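Local coordinates for vanadium-dependent bromoperoxidase (Corallina officinalis, PDB 1QHB), which catalyses the hydrogen peroxide-dependent bromination of organic substrates, using bound vanadate as cofactor and calcium for stability, at residues L228-Q239 with G532-I543; P352-Q360 with V370-V379. All coordinates share one frame; numbering follows the deposited sequence.

Contact 1. Residues L228-Q239 with G532-I543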
loop_
_atom_site.group_PDB
_atom_site.type_symbol
_atom_site.label_atom_id
_atom_site.label_comp_id
_atom_site.label_asym_id
_atom_site.label_seq_id
_atom_site.Cartn_x
_atom_site.Cartn_y
_atom_site.Cartn_z
ATOM N N LEU A 228 -48.215 -11.408 8.133
ATOM C CA LEU A 228 -47.041 -12.254 8.216
ATOM C C LEU A 228 -47.578 -13.688 8.237
ATOM O O LEU A 228 -48.645 -13.888 8.755
ATOM C CB LEU A 228 -46.230 -12.031 9.518
ATOM C CG LEU A 228 -45.661 -10.610 9.564
ATOM C CD1 LEU A 228 -44.827 -10.359 10.787
ATOM C CD2 LEU A 228 -44.853 -10.334 8.291
ATOM N N PRO A 229 -46.866 -14.623 7.651
ATOM C CA PRO A 229 -47.280 -16.000 7.624
ATOM C C PRO A 229 -47.464 -16.487 9.058
ATOM O O PRO A 229 -46.507 -16.371 9.838
ATOM C CB PRO A 229 -46.159 -16.772 6.919
ATOM C CG PRO A 229 -45.361 -15.718 6.261
ATOM C CD PRO A 229 -45.581 -14.387 6.925
ATOM N N GLY A 230 -48.654 -17.005 9.335
ATOM C CA GLY A 230 -48.872 -17.523 10.707
ATOM C C GLY A 230 -49.875 -16.629 11.437
ATOM O O GLY A 230 -50.640 -17.153 12.272
ATOM N N SER A 231 -49.908 -15.332 11.148
ATOM C CA SER A 231 -50.833 -14.428 11.788
ATOM C C SER A 231 -52.312 -14.696 11.539
ATOM O O SER A 231 -53.142 -14.371 12.405
ATOM C CB SER A 231 -50.586 -12.957 11.359
ATOM O OG SER A 231 -49.383 -12.560 12.006
ATOM N N GLU A 232 -52.648 -15.280 10.397
ATOM C CA GLU A 232 -54.037 -15.596 10.093
ATOM C C GLU A 232 -54.498 -16.969 10.488
ATOM O O GLU A 232 -55.663 -17.282 10.293
ATOM C CB GLU A 232 -54.310 -15.305 8.595
ATOM C CG GLU A 232 -54.370 -13.779 8.512
ATOM C CD GLU A 232 -54.508 -13.131 7.166
ATOM O OE1 GLU A 232 -55.228 -13.629 6.290
ATOM O OE2 GLU A 232 -53.901 -12.058 6.963
ATOM N N VAL A 233 -53.645 -17.743 11.161
ATOM C CA VAL A 233 -54.035 -19.079 11.583
ATOM C C VAL A 233 -54.410 -19.078 13.037
ATOM O O VAL A 233 -53.557 -18.645 13.822
ATOM C CB VAL A 233 -52.840 -20.056 11.409
ATOM C CG1 VAL A 233 -53.222 -21.469 11.874
ATOM C CG2 VAL A 233 -52.393 -20.104 9.951
ATOM N N GLY A 234 -55.562 -19.573 13.439
ATOM C CA GLY A 234 -55.794 -19.695 14.881
ATOM C C GLY A 234 -56.211 -18.376 15.498
ATOM O O GLY A 234 -56.675 -17.411 14.874
ATOM N N PRO A 235 -56.140 -18.354 16.820
ATOM C CA PRO A 235 -56.523 -17.193 17.594
ATOM C C PRO A 235 -55.750 -15.948 17.205
ATOM O O PRO A 235 -54.627 -16.013 16.706
ATOM C CB PRO A 235 -56.295 -17.582 19.037
ATOM C CG PRO A 235 -56.139 -19.063 19.025
ATOM C CD PRO A 235 -55.613 -19.441 17.674
ATOM N N TYR A 236 -56.360 -14.804 17.514
ATOM C CA TYR A 236 -55.801 -13.518 17.167
ATOM C C TYR A 236 -54.460 -13.334 17.872
ATOM O O TYR A 236 -53.509 -12.844 17.284
ATOM C CB TYR A 236 -56.803 -12.432 17.624
ATOM C CG TYR A 236 -56.323 -11.089 17.114
ATOM C CD1 TYR A 236 -55.292 -10.437 17.763
ATOM C CD2 TYR A 236 -56.860 -10.503 15.989
ATOM C CE1 TYR A 236 -54.788 -9.240 17.306
ATOM C CE2 TYR A 236 -56.370 -9.270 15.538
ATOM C CZ TYR A 236 -55.333 -8.673 16.177
ATOM O OH TYR A 236 -54.795 -7.484 15.747
ATOM N N LEU A 237 -54.450 -13.573 19.195
ATOM C CA LEU A 237 -53.284 -13.352 20.021
ATOM C C LEU A 237 -52.325 -14.538 20.033
ATOM O O LEU A 237 -52.645 -15.728 20.099
ATOM C CB LEU A 237 -53.651 -13.023 21.465
ATOM C CG LEU A 237 -54.435 -11.717 21.661
ATOM C CD1 LEU A 237 -55.035 -11.684 23.054
ATOM C CD2 LEU A 237 -53.580 -10.477 21.461
ATOM N N SER A 238 -51.049 -14.145 19.910
ATOM C CA SER A 238 -49.983 -15.120 19.889
ATOM C C SER A 238 -50.055 -15.828 21.209
ATOM O O SER A 238 -50.215 -15.158 22.260
ATOM C CB SER A 238 -48.634 -14.357 19.756
ATOM O OG SER A 238 -47.560 -15.287 19.983
ATOM N N GLN A 239 -49.735 -17.125 21.260
ATOM C CA GLN A 239 -49.689 -17.814 22.541
ATOM C C GLN A 239 -48.690 -17.137 23.466
ATOM O O GLN A 239 -48.802 -17.141 24.697
ATOM C CB GLN A 239 -49.213 -19.287 22.357
ATOM C CG GLN A 239 -50.175 -20.119 21.495
ATOM C CD GLN A 239 -51.543 -20.199 22.188
ATOM O OE1 GLN A 239 -51.665 -20.768 23.283
ATOM N NE2 GLN A 239 -52.495 -19.560 21.524
ATOM N N GLY A 532 -44.792 -19.481 13.175
ATOM C CA GLY A 532 -46.045 -18.740 12.925
ATOM C C GLY A 532 -46.505 -17.977 14.160
ATOM O O GLY A 532 -47.048 -16.900 13.999
ATOM N N GLU A 533 -46.292 -18.458 15.397
ATOM C CA GLU A 533 -46.687 -17.746 16.595
ATOM C C GLU A 533 -45.682 -16.621 16.934
ATOM O O GLU A 533 -46.021 -15.688 17.667
ATOM C CB GLU A 533 -46.820 -18.706 17.784
ATOM C CG GLU A 533 -48.056 -19.619 17.693
ATOM C CD GLU A 533 -49.328 -18.773 17.613
ATOM O OE1 GLU A 533 -49.682 -18.155 18.657
ATOM O OE2 GLU A 533 -49.899 -18.717 16.506
ATOM N N LEU A 534 -44.453 -16.697 16.425
ATOM C CA LEU A 534 -43.477 -15.602 16.644
ATOM C C LEU A 534 -43.787 -14.497 15.662
ATOM O O LEU A 534 -43.835 -13.300 15.985
ATOM C CB LEU A 534 -42.043 -16.067 16.493
ATOM C CG LEU A 534 -41.469 -16.918 17.627
ATOM C CD1 LEU A 534 -40.106 -17.517 17.207
ATOM C CD2 LEU A 534 -41.315 -16.094 18.899
ATOM N N ASN A 535 -44.119 -14.882 14.416
ATOM C CA ASN A 535 -44.565 -13.930 13.416
ATOM C C ASN A 535 -45.848 -13.278 13.912
ATOM O O ASN A 535 -46.052 -12.065 13.828
ATOM C CB ASN A 535 -44.823 -14.548 12.027
ATOM C CG ASN A 535 -43.590 -14.966 11.267
ATOM O OD1 ASN A 535 -42.428 -14.654 11.583
ATOM N ND2 ASN A 535 -43.784 -15.735 10.190
ATOM N N LYS A 536 -46.781 -14.057 14.458
ATOM C CA LYS A 536 -48.038 -13.486 15.004
ATOM C C LYS A 536 -47.784 -12.437 16.087
ATOM O O LYS A 536 -48.453 -11.405 16.168
ATOM C CB LYS A 536 -48.886 -14.639 15.570
ATOM C CG LYS A 536 -50.267 -14.114 16.008
ATOM C CD LYS A 536 -51.192 -15.191 16.529
ATOM C CE LYS A 536 -51.641 -16.150 15.421
ATOM N NZ LYS A 536 -52.252 -17.409 15.932
ATOM N N LEU A 537 -46.860 -12.741 16.999
ATOM C CA LEU A 537 -46.475 -11.869 18.088
ATOM C C LEU A 537 -45.895 -10.541 17.570
ATOM O O LEU A 537 -46.272 -9.434 18.018
ATOM C CB LEU A 537 -45.417 -12.575 18.947
ATOM C CG LEU A 537 -44.846 -11.808 20.158
ATOM C CD1 LEU A 537 -45.939 -11.539 21.166
ATOM C CD2 LEU A 537 -43.726 -12.600 20.823
ATOM N N ALA A 538 -45.028 -10.623 16.566
ATOM C CA ALA A 538 -44.542 -9.409 15.901
ATOM C C ALA A 538 -45.694 -8.605 15.358
ATOM O O ALA A 538 -45.797 -7.402 15.578
ATOM C CB ALA A 538 -43.576 -9.746 14.753
ATOM N N ASP A 539 -46.631 -9.317 14.668
ATOM C CA ASP A 539 -47.810 -8.606 14.166
ATOM C C ASP A 539 -48.659 -8.050 15.305
ATOM O O ASP A 539 -49.219 -6.970 15.118
ATOM C CB ASP A 539 -48.617 -9.501 13.233
ATOM C CG ASP A 539 -48.364 -9.337 11.760
ATOM O OD1 ASP A 539 -47.912 -8.239 11.308
ATOM O OD2 ASP A 539 -48.627 -10.299 10.984
ATOM N N ASN A 540 -48.840 -8.728 16.418
ATOM C CA ASN A 540 -49.664 -8.232 17.525
ATOM C C ASN A 540 -49.105 -6.950 18.129
ATOM O O ASN A 540 -49.762 -5.949 18.427
ATOM C CB ASN A 540 -49.676 -9.288 18.627
ATOM C CG ASN A 540 -50.510 -10.538 18.435
ATOM O OD1 ASN A 540 -50.320 -11.458 19.227
ATOM N ND2 ASN A 540 -51.420 -10.629 17.475
ATOM N N VAL A 541 -47.766 -6.926 18.346
ATOM C CA VAL A 541 -47.169 -5.714 18.905
ATOM C C VAL A 541 -47.236 -4.569 17.913
ATOM O O VAL A 541 -47.575 -3.447 18.296
ATOM C CB VAL A 541 -45.729 -6.000 19.334
ATOM C CG1 VAL A 541 -44.997 -4.727 19.741
ATOM C CG2 VAL A 541 -45.750 -7.072 20.428
ATOM N N ALA A 542 -46.987 -4.752 16.645
ATOM C CA ALA A 542 -46.997 -3.732 15.612
ATOM C C ALA A 542 -48.411 -3.219 15.393
ATOM O O ALA A 542 -48.591 -1.990 15.388
ATOM C CB ALA A 542 -46.503 -4.388 14.290
ATOM N N ILE A 543 -49.368 -4.166 15.246
ATOM C CA ILE A 543 -50.758 -3.742 15.029
ATOM C C ILE A 543 -51.333 -3.129 16.310
ATOM O O ILE A 543 -52.147 -2.205 16.280
ATOM C CB ILE A 543 -51.692 -4.861 14.564
ATOM C CG1 ILE A 543 -51.261 -5.548 13.287
ATOM C CG2 ILE A 543 -53.128 -4.328 14.464
ATOM C CD1 ILE A 543 -51.133 -4.730 12.026
HETATM O O HOH W 1 -49.601 -19.112 13.805
HETATM O O HOH W 2 -52.200 -8.586 15.250
HETATM O O HOH W 3 -52.553 -18.045 19.236
#

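Contact 2. Residues P352-Q360 with V370-V379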
loop_
_atom_site.group_PDB
_atom_site.type_symbol
_atom_site.label_atom_id
_atom_site.label_comp_id
_atom_site.label_asym_id
_atom_site.label_seq_id
_atom_site.Cartn_x
_atom_site.Cartn_y
_atom_site.Cartn_z
ATOM N N PRO A 352 -36.598 -27.078 21.154
ATOM C CA PRO A 352 -35.249 -27.327 20.697
ATOM C C PRO A 352 -34.630 -26.158 19.935
ATOM O O PRO A 352 -35.343 -25.383 19.339
ATOM C CB PRO A 352 -35.309 -28.485 19.720
ATOM C CG PRO A 352 -36.721 -28.996 19.771
ATOM C CD PRO A 352 -37.588 -27.979 20.472
ATOM N N PHE A 353 -33.299 -26.061 20.011
ATOM C CA PHE A 353 -32.612 -25.033 19.242
ATOM C C PHE A 353 -32.593 -25.485 17.767
ATOM O O PHE A 353 -32.892 -26.634 17.451
ATOM C CB PHE A 353 -31.191 -24.806 19.811
ATOM C CG PHE A 353 -31.194 -24.146 21.159
ATOM C CD1 PHE A 353 -31.849 -22.947 21.380
ATOM C CD2 PHE A 353 -30.573 -24.731 22.236
ATOM C CE1 PHE A 353 -31.847 -22.353 22.617
ATOM C CE2 PHE A 353 -30.571 -24.155 23.490
ATOM C CZ PHE A 353 -31.211 -22.961 23.686
ATOM N N ASP A 354 -32.297 -24.601 16.854
ATOM C CA ASP A 354 -32.138 -24.958 15.430
ATOM C C ASP A 354 -31.176 -26.128 15.337
ATOM O O ASP A 354 -30.079 -26.171 15.906
ATOM C CB ASP A 354 -31.599 -23.695 14.791
ATOM C CG ASP A 354 -31.338 -23.739 13.319
ATOM O OD1 ASP A 354 -31.189 -24.813 12.686
ATOM O OD2 ASP A 354 -31.278 -22.594 12.810
ATOM N N PRO A 355 -31.605 -27.229 14.716
ATOM C CA PRO A 355 -30.797 -28.450 14.673
ATOM C C PRO A 355 -29.519 -28.352 13.854
ATOM O O PRO A 355 -28.643 -29.163 14.057
ATOM C CB PRO A 355 -31.735 -29.487 14.086
ATOM C CG PRO A 355 -32.677 -28.667 13.248
ATOM C CD PRO A 355 -32.899 -27.391 14.042
ATOM N N ASN A 356 -29.320 -27.309 13.045
ATOM C CA ASN A 356 -28.076 -27.070 12.347
ATOM C C ASN A 356 -27.001 -26.380 13.190
ATOM O O ASN A 356 -25.897 -26.233 12.649
ATOM C CB ASN A 356 -28.397 -26.246 11.101
ATOM C CG ASN A 356 -29.260 -27.130 10.227
ATOM O OD1 ASN A 356 -28.819 -28.182 9.775
ATOM N ND2 ASN A 356 -30.479 -26.736 10.009
ATOM N N LEU A 357 -27.306 -25.996 14.428
ATOM C CA LEU A 357 -26.323 -25.371 15.292
ATOM C C LEU A 357 -25.465 -26.509 15.825
ATOM O O LEU A 357 -25.910 -27.654 15.822
ATOM C CB LEU A 357 -26.934 -24.642 16.503
ATOM C CG LEU A 357 -27.825 -23.444 16.167
ATOM C CD1 LEU A 357 -28.387 -22.817 17.427
ATOM C CD2 LEU A 357 -27.004 -22.443 15.356
ATOM N N PRO A 358 -24.278 -26.187 16.259
ATOM C CA PRO A 358 -23.353 -27.200 16.730
ATOM C C PRO A 358 -23.831 -27.755 18.054
ATOM O O PRO A 358 -24.566 -27.126 18.829
ATOM C CB PRO A 358 -22.045 -26.458 16.915
ATOM C CG PRO A 358 -22.263 -25.053 16.565
ATOM C CD PRO A 358 -23.717 -24.820 16.316
ATOM N N PHE A 359 -23.415 -28.974 18.316
ATOM C CA PHE A 359 -23.633 -29.659 19.574
ATOM C C PHE A 359 -25.070 -29.755 20.025
ATOM O O PHE A 359 -25.291 -29.662 21.247
ATOM C CB PHE A 359 -22.805 -28.977 20.682
ATOM C CG PHE A 359 -21.387 -28.575 20.373
ATOM C CD1 PHE A 359 -20.469 -29.460 19.851
ATOM C CD2 PHE A 359 -21.001 -27.252 20.579
ATOM C CE1 PHE A 359 -19.156 -29.081 19.592
ATOM C CE2 PHE A 359 -19.705 -26.847 20.289
ATOM C CZ PHE A 359 -18.771 -27.764 19.820
ATOM N N GLN A 360 -26.065 -29.996 19.174
ATOM C CA GLN A 360 -27.426 -30.131 19.700
ATOM C C GLN A 360 -27.801 -31.577 19.999
ATOM O O GLN A 360 -28.915 -31.793 20.521
ATOM C CB GLN A 360 -28.432 -29.458 18.756
ATOM C CG GLN A 360 -28.169 -27.978 18.474
ATOM C CD GLN A 360 -28.154 -27.181 19.777
ATOM O OE1 GLN A 360 -29.110 -27.354 20.542
ATOM N NE2 GLN A 360 -27.113 -26.398 20.006
ATOM N N VAL A 370 -24.444 -26.730 25.523
ATOM C CA VAL A 370 -24.389 -25.384 25.004
ATOM C C VAL A 370 -24.932 -24.331 25.977
ATOM O O VAL A 370 -25.930 -24.553 26.655
ATOM C CB VAL A 370 -25.182 -25.148 23.693
ATOM C CG1 VAL A 370 -24.470 -25.753 22.480
ATOM C CG2 VAL A 370 -26.625 -25.630 23.809
ATOM N N PHE A 371 -24.304 -23.155 25.934
ATOM C CA PHE A 371 -24.739 -22.048 26.780
ATOM C C PHE A 371 -24.258 -20.730 26.203
ATOM O O PHE A 371 -24.998 -20.039 25.514
ATOM C CB PHE A 371 -24.267 -22.288 28.212
ATOM C CG PHE A 371 -24.786 -21.272 29.197
ATOM C CD1 PHE A 371 -26.119 -21.274 29.570
ATOM C CD2 PHE A 371 -23.929 -20.343 29.774
ATOM C CE1 PHE A 371 -26.599 -20.350 30.497
ATOM C CE2 PHE A 371 -24.415 -19.421 30.677
ATOM C CZ PHE A 371 -25.752 -19.415 31.035
ATOM N N VAL A 372 -22.998 -20.410 26.375
ATOM C CA VAL A 372 -22.349 -19.189 25.913
ATOM C C VAL A 372 -22.576 -19.034 24.413
ATOM O O VAL A 372 -23.088 -18.030 23.952
ATOM C CB VAL A 372 -20.840 -19.203 26.243
ATOM C CG1 VAL A 372 -20.190 -17.952 25.680
ATOM C CG2 VAL A 372 -20.632 -19.293 27.745
ATOM N N ASN A 373 -22.072 -20.011 23.652
ATOM C CA ASN A 373 -22.292 -20.034 22.216
ATOM C C ASN A 373 -23.336 -21.125 21.965
ATOM O O ASN A 373 -23.233 -22.310 22.364
ATOM C CB ASN A 373 -21.052 -20.394 21.385
ATOM C CG ASN A 373 -19.957 -19.354 21.371
ATOM O OD1 ASN A 373 -20.175 -18.186 21.683
ATOM N ND2 ASN A 373 -18.720 -19.720 21.050
ATOM N N PHE A 374 -24.282 -20.838 21.060
ATOM C CA PHE A 374 -25.281 -21.802 20.589
ATOM C C PHE A 374 -26.274 -22.267 21.641
ATOM O O PHE A 374 -27.057 -23.203 21.379
ATOM C CB PHE A 374 -24.582 -23.032 19.919
ATOM C CG PHE A 374 -23.372 -22.624 19.101
ATOM C CD1 PHE A 374 -23.454 -21.631 18.141
ATOM C CD2 PHE A 374 -22.133 -23.172 19.410
ATOM C CE1 PHE A 374 -22.327 -21.225 17.463
ATOM C CE2 PHE A 374 -20.995 -22.782 18.720
ATOM C CZ PHE A 374 -21.093 -21.802 17.746
ATOM N N GLY A 375 -26.288 -21.653 22.822
ATOM C CA GLY A 375 -27.167 -21.975 23.913
ATOM C C GLY A 375 -28.017 -20.803 24.392
ATOM O O GLY A 375 -28.169 -19.752 23.741
ATOM N N SER A 376 -28.570 -20.953 25.610
ATOM C CA SER A 376 -29.464 -19.879 26.071
ATOM C C SER A 376 -28.820 -18.522 26.203
ATOM O O SER A 376 -29.434 -17.496 25.828
ATOM C CB SER A 376 -30.113 -20.379 27.348
ATOM O OG SER A 376 -29.154 -20.572 28.349
ATOM N N ALA A 377 -27.617 -18.378 26.727
ATOM C CA ALA A 377 -26.992 -17.054 26.901
ATOM C C ALA A 377 -26.777 -16.361 25.567
ATOM O O ALA A 377 -26.945 -15.140 25.425
ATOM C CB ALA A 377 -25.633 -17.124 27.554
ATOM N N HIS A 378 -26.474 -17.173 24.540
ATOM C CA HIS A 378 -26.209 -16.612 23.222
ATOM C C HIS A 378 -27.453 -15.940 22.674
ATOM O O HIS A 378 -27.411 -14.762 22.316
ATOM C CB HIS A 378 -25.698 -17.700 22.323
ATOM C CG HIS A 378 -25.126 -17.242 21.034
ATOM N ND1 HIS A 378 -24.557 -18.126 20.126
ATOM C CD2 HIS A 378 -25.012 -15.996 20.489
ATOM C CE1 HIS A 378 -24.121 -17.419 19.090
ATOM N NE2 HIS A 378 -24.383 -16.142 19.275
ATOM N N VAL A 379 -28.564 -16.700 22.570
ATOM C CA VAL A 379 -29.804 -16.132 22.072
ATOM C C VAL A 379 -30.375 -15.009 22.946
ATOM O O VAL A 379 -31.042 -14.058 22.485
ATOM C CB VAL A 379 -30.852 -17.232 21.809
ATOM C CG1 VAL A 379 -31.415 -17.917 23.044
ATOM C CG2 VAL A 379 -31.981 -16.617 20.968
#

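Contact 1. Residues L228-Q239 with G532-I543
Leu228 N donates to Asp539 OD2 at 3.1 Å, in a loop bonded at many points to helix 530-548 of the haloperoxidase helical core, whose side chains hold this irregular chain largely by its backbone polar groups. Asp539 OD2 uses its syn lone pair here and the anti one for Ser231 OG, at 2.6 Å. Between them, Pro229 O lies in the amide plane of Asn535, whose ND2 reaches it at 2.8 Å. Gly230 comes against Gly532 so closely, 3.8 Å from CA to CA, that a CB on Gly230 would clash, and a type I turn from Gly230 to Val233 swings the chain around Lys536. With CG anti to the backbone N (chi1 -174°) and a bend at chi3, that lysine runs into the curve of the loop. Its NZ donates to Val233 O and Pro235 O and forms a salt bridge with Glu533 OE2 at 2.8 Å. A methionine here would probably leave both carbonyls without their donor and the Glu533 carboxylate without its countercharge. Tyr236, whose hydroxyl bonds to Phe224 O, lays its ring almost parallel to the Asn540 amide, the planes 7° apart. That amide grips the backbone twice, ND2 giving to Tyr236 O and OD1 accepting from Ser238 N. Ser238 OG and Leu537 N approach Glu533 O from opposite faces of its plane, while Gln239 N meets Glu533 OE1 at 2.8 Å.

Contact 2. Residues P352-Q360 with V370-V379
Pro358 points its CG and CD at one face of the Phe374 ring, and the phenylalanine, followed outward from its backbone, illustrates how one aromatic side chain can join two loops. Its CB rests 4.4 Å from Leu357 CB. CG and CD1 face Pro358 CD, CG at 3.6 Å, whereas CD2 and CE2 both come within 3.4 Å of Pro358 CG. At the far end CZ still has that same CG as its neighbour. Pro358 CG thus sits over the middle of the ring in a CH-pi contact, 3.4 Å from the centroid and 14° off the ring normal; Asn373 CB lies over the rim of the opposite face. The Phe374 backbone takes part too: its N donates to His378 ND1 almost in the imidazole plane, and its O stands over one face of the Phe353 ring, 3.9 Å from CD2. Phe353, its CG beside the backbone N (chi1 -70°), extends to place CZ 3.8 Å from Ser376 N, at the start of helix 376-402. Val370 CG1 completes the apolar patch, lying at the edge of the Phe359 ring and touching Phe359 CB. The calcium-site residues run from Phe359 to Gln368, so the two segments flank a calcium-binding loop and pack together at its two ends.

The two contacts show two ways of fixing loops in one chain: to a helix through buried polar bonds in contact 1, and to the loop leading into a helix, chiefly through aromatic and proline packing, in contact 2. Their centres are 25 Å apart and their nearest atoms about 9 Å, so they do not touch, but helix 484-499 packs against both. Contact 1 lies beside the active site: the Ile543 side chain is about 7 Å from that of Arg545 and about 8 Å from that of His551, both residues of the vanadate-binding site. Contact 2 is more peripheral, its centre 29 Å from that of the chain. There Phe359 has its side chain about 4 Å from the calcium ion, and Asn373 bonds to a neighbouring subunit.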